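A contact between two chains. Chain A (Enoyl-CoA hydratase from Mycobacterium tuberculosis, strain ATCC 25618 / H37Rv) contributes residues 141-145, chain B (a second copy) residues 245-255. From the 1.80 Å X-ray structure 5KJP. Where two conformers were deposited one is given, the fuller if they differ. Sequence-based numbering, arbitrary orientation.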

# COMPACT_ATOMS: atom_id res chain seq x y z
N LYS A 141 1.10 -13.53 21.31
CA LYS A 141 1.96 -14.01 22.39
C LYS A 141 1.14 -14.64 23.52
O LYS A 141 1.64 -15.50 24.26
N ARG A 142 -0.11 -14.19 23.65
CA ARG A 142 -1.04 -14.69 24.66
C ARG A 142 -2.09 -15.59 24.03
O ARG A 142 -3.15 -15.82 24.63
N GLY A 143 -1.81 -16.08 22.82
CA GLY A 143 -2.70 -17.01 22.16
C GLY A 143 -4.00 -16.34 21.74
O GLY A 143 -5.02 -17.01 21.56
N LEU A 144 -3.96 -15.02 21.60
CA LEU A 144 -5.11 -14.25 21.14
C LEU A 144 -4.82 -13.55 19.82
O LEU A 144 -3.73 -13.66 19.26
N VAL A 145 -5.81 -12.82 19.32
CA VAL A 145 -5.71 -12.18 18.02
C VAL A 145 -6.12 -10.71 18.17
O VAL A 145 -7.03 -10.40 18.93
N ASN B 245 -8.29 -23.89 24.17
CA ASN B 245 -7.45 -24.22 25.32
C ASN B 245 -6.22 -23.32 25.40
O ASN B 245 -5.77 -22.96 26.49
N ASP B 246 -5.67 -22.97 24.24
CA ASP B 246 -4.46 -22.16 24.21
C ASP B 246 -4.71 -20.75 24.71
O ASP B 246 -3.81 -20.11 25.26
N ALA B 247 -5.93 -20.25 24.52
CA ALA B 247 -6.28 -18.93 25.02
C ALA B 247 -6.22 -18.93 26.54
O ALA B 247 -5.76 -17.97 27.16
N LYS B 248 -6.69 -20.02 27.15
CA LYS B 248 -6.63 -20.16 28.60
C LYS B 248 -5.18 -20.26 29.07
O LYS B 248 -4.77 -19.58 30.00
N GLU B 249 -4.42 -21.13 28.40
CA GLU B 249 -3.02 -21.36 28.74
C GLU B 249 -2.20 -20.08 28.60
O GLU B 249 -1.32 -19.80 29.41
N GLY B 250 -2.49 -19.30 27.56
CA GLY B 250 -1.78 -18.06 27.32
C GLY B 250 -2.00 -17.08 28.46
O GLY B 250 -1.07 -16.39 28.89
N ALA B 251 -3.24 -17.02 28.95
CA ALA B 251 -3.57 -16.10 30.04
C ALA B 251 -2.92 -16.56 31.35
O ALA B 251 -2.40 -15.74 32.11
N ILE B 252 -2.97 -17.86 31.61
CA ILE B 252 -2.36 -18.44 32.80
C ILE B 252 -0.86 -18.22 32.81
O ILE B 252 -0.29 -17.77 33.81
N ALA B 253 -0.22 -18.53 31.68
CA ALA B 253 1.23 -18.43 31.57
C ALA B 253 1.71 -17.00 31.78
O ALA B 253 2.67 -16.76 32.51
N PHE B 254 1.02 -16.05 31.15
CA PHE B 254 1.36 -14.64 31.30
C PHE B 254 1.24 -14.19 32.75
O PHE B 254 2.13 -13.51 33.27
N ALA B 255 0.15 -14.57 33.40
CA ALA B 255 -0.09 -14.19 34.79
C ALA B 255 0.96 -14.79 35.71
O ALA B 255 1.27 -14.23 36.77

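The backbones approach closely. A:Arg142 CA lies 4.4 Å from B:Gly250 CA, and A:Arg142 O comes within 3.8 Å of that same B:Gly250 CA. An ideal CB built on B:Gly250 would sit 2.3 Å from A:Arg142 O, a clash, so the close approach depends on glycine there. At A:Gly143, whose positive phi (69°) itself favours glycine, a modelled CB would be tight against B:Asp246 O, at 3.0 Å.

The cation-pi contact is made by A:Arg142. Its CA-to-CB bond points sideways, but chi1 m and chi2 t, followed by chi3 at 110°, between wells, bring the guanidinium nearer the helix. The CA-to-CB bond of B:Phe254, chi1 t, points toward the chain A stretch. A:Arg142 CZ stands 4.5 Å from the B:Phe254 ring centroid, 26° off the normal, and A:Arg142 NE lies 3.5 Å from B:Phe254 CD1, over one ring face.

Apolar packing is slight: A:Leu144 (m, t) starts sideways and brings CD2 to 3.9 Å from B:Ala247 CB.

No direct hydrogen bond crosses; two waters bridge carbonyls, donating to both. Water 1 O lies 3.2 Å from A:Lys141 O and 2.8 Å from B:Gly250 O; water 2 O lies 2.8 Å from A:Arg142 O and 2.7 Å from B:Ala247 O. The A:Lys141 side chain starts sideways and its end leads away.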

# COMPACT_ATOMS: atom_id res chain seq x y z
CB LYS A 141 2.83 -12.88 22.94
CG LYS A 141 3.83 -12.30 21.94
CD LYS A 141 4.74 -11.28 22.61
CE LYS A 141 5.87 -10.85 21.70
NZ LYS A 141 6.61 -9.67 22.24
CB ARG A 142 -1.73 -13.55 25.40
CG ARG A 142 -0.80 -12.58 26.10
CD ARG A 142 -1.57 -11.35 26.58
NE ARG A 142 -1.68 -11.33 28.04
CZ ARG A 142 -2.77 -11.70 28.71
NH1 ARG A 142 -3.85 -12.12 28.06
NH2 ARG A 142 -2.77 -11.64 30.03
CB LEU A 144 -5.52 -13.22 22.20
CG LEU A 144 -6.01 -13.83 23.52
CD1 LEU A 144 -6.43 -12.74 24.50
CD2 LEU A 144 -7.15 -14.82 23.28
CB VAL A 145 -6.60 -12.90 16.98
CG1 VAL A 145 -6.62 -12.17 15.66
CG2 VAL A 145 -6.14 -14.35 16.80
CB ASN B 245 -7.04 -25.69 25.27
CG ASN B 245 -8.20 -26.62 25.50
OD1 ASN B 245 -9.04 -26.38 26.37
ND2 ASN B 245 -8.26 -27.70 24.72
CB ASP B 246 -3.87 -22.13 22.79
CG ASP B 246 -3.00 -23.34 22.49
OD1 ASP B 246 -2.68 -24.11 23.43
OD2 ASP B 246 -2.64 -23.53 21.31
CB ALA B 247 -7.67 -18.51 24.53
CB LYS B 248 -7.43 -21.39 29.06
CG LYS B 248 -7.30 -21.69 30.54
CD LYS B 248 -8.15 -22.90 30.91
CE LYS B 248 -7.94 -23.30 32.35
NZ LYS B 248 -8.83 -24.45 32.71
CB GLU B 249 -2.45 -22.48 27.87
CG GLU B 249 -0.94 -22.65 27.94
CD GLU B 249 -0.45 -23.13 29.30
OE1 GLU B 249 -1.28 -23.53 30.14
OE2 GLU B 249 0.78 -23.11 29.51
CB ALA B 251 -5.08 -16.00 30.20
CB ILE B 252 -2.64 -19.96 32.89
CG1 ILE B 252 -4.13 -20.22 33.15
CG2 ILE B 252 -1.80 -20.58 33.99
CD1 ILE B 252 -4.59 -19.80 34.52
CB ALA B 253 1.68 -18.93 30.21
CB PHE B 254 0.47 -13.78 30.40
CG PHE B 254 1.04 -12.43 30.10
CD1 PHE B 254 1.58 -12.15 28.85
CD2 PHE B 254 1.07 -11.44 31.07
CE1 PHE B 254 2.12 -10.91 28.58
CE2 PHE B 254 1.62 -10.19 30.80
CZ PHE B 254 2.14 -9.92 29.55
CB ALA B 255 -1.49 -14.63 35.23
O HOH W 1 1.34 -16.09 27.43
O HOH W 2 -5.17 -15.43 26.47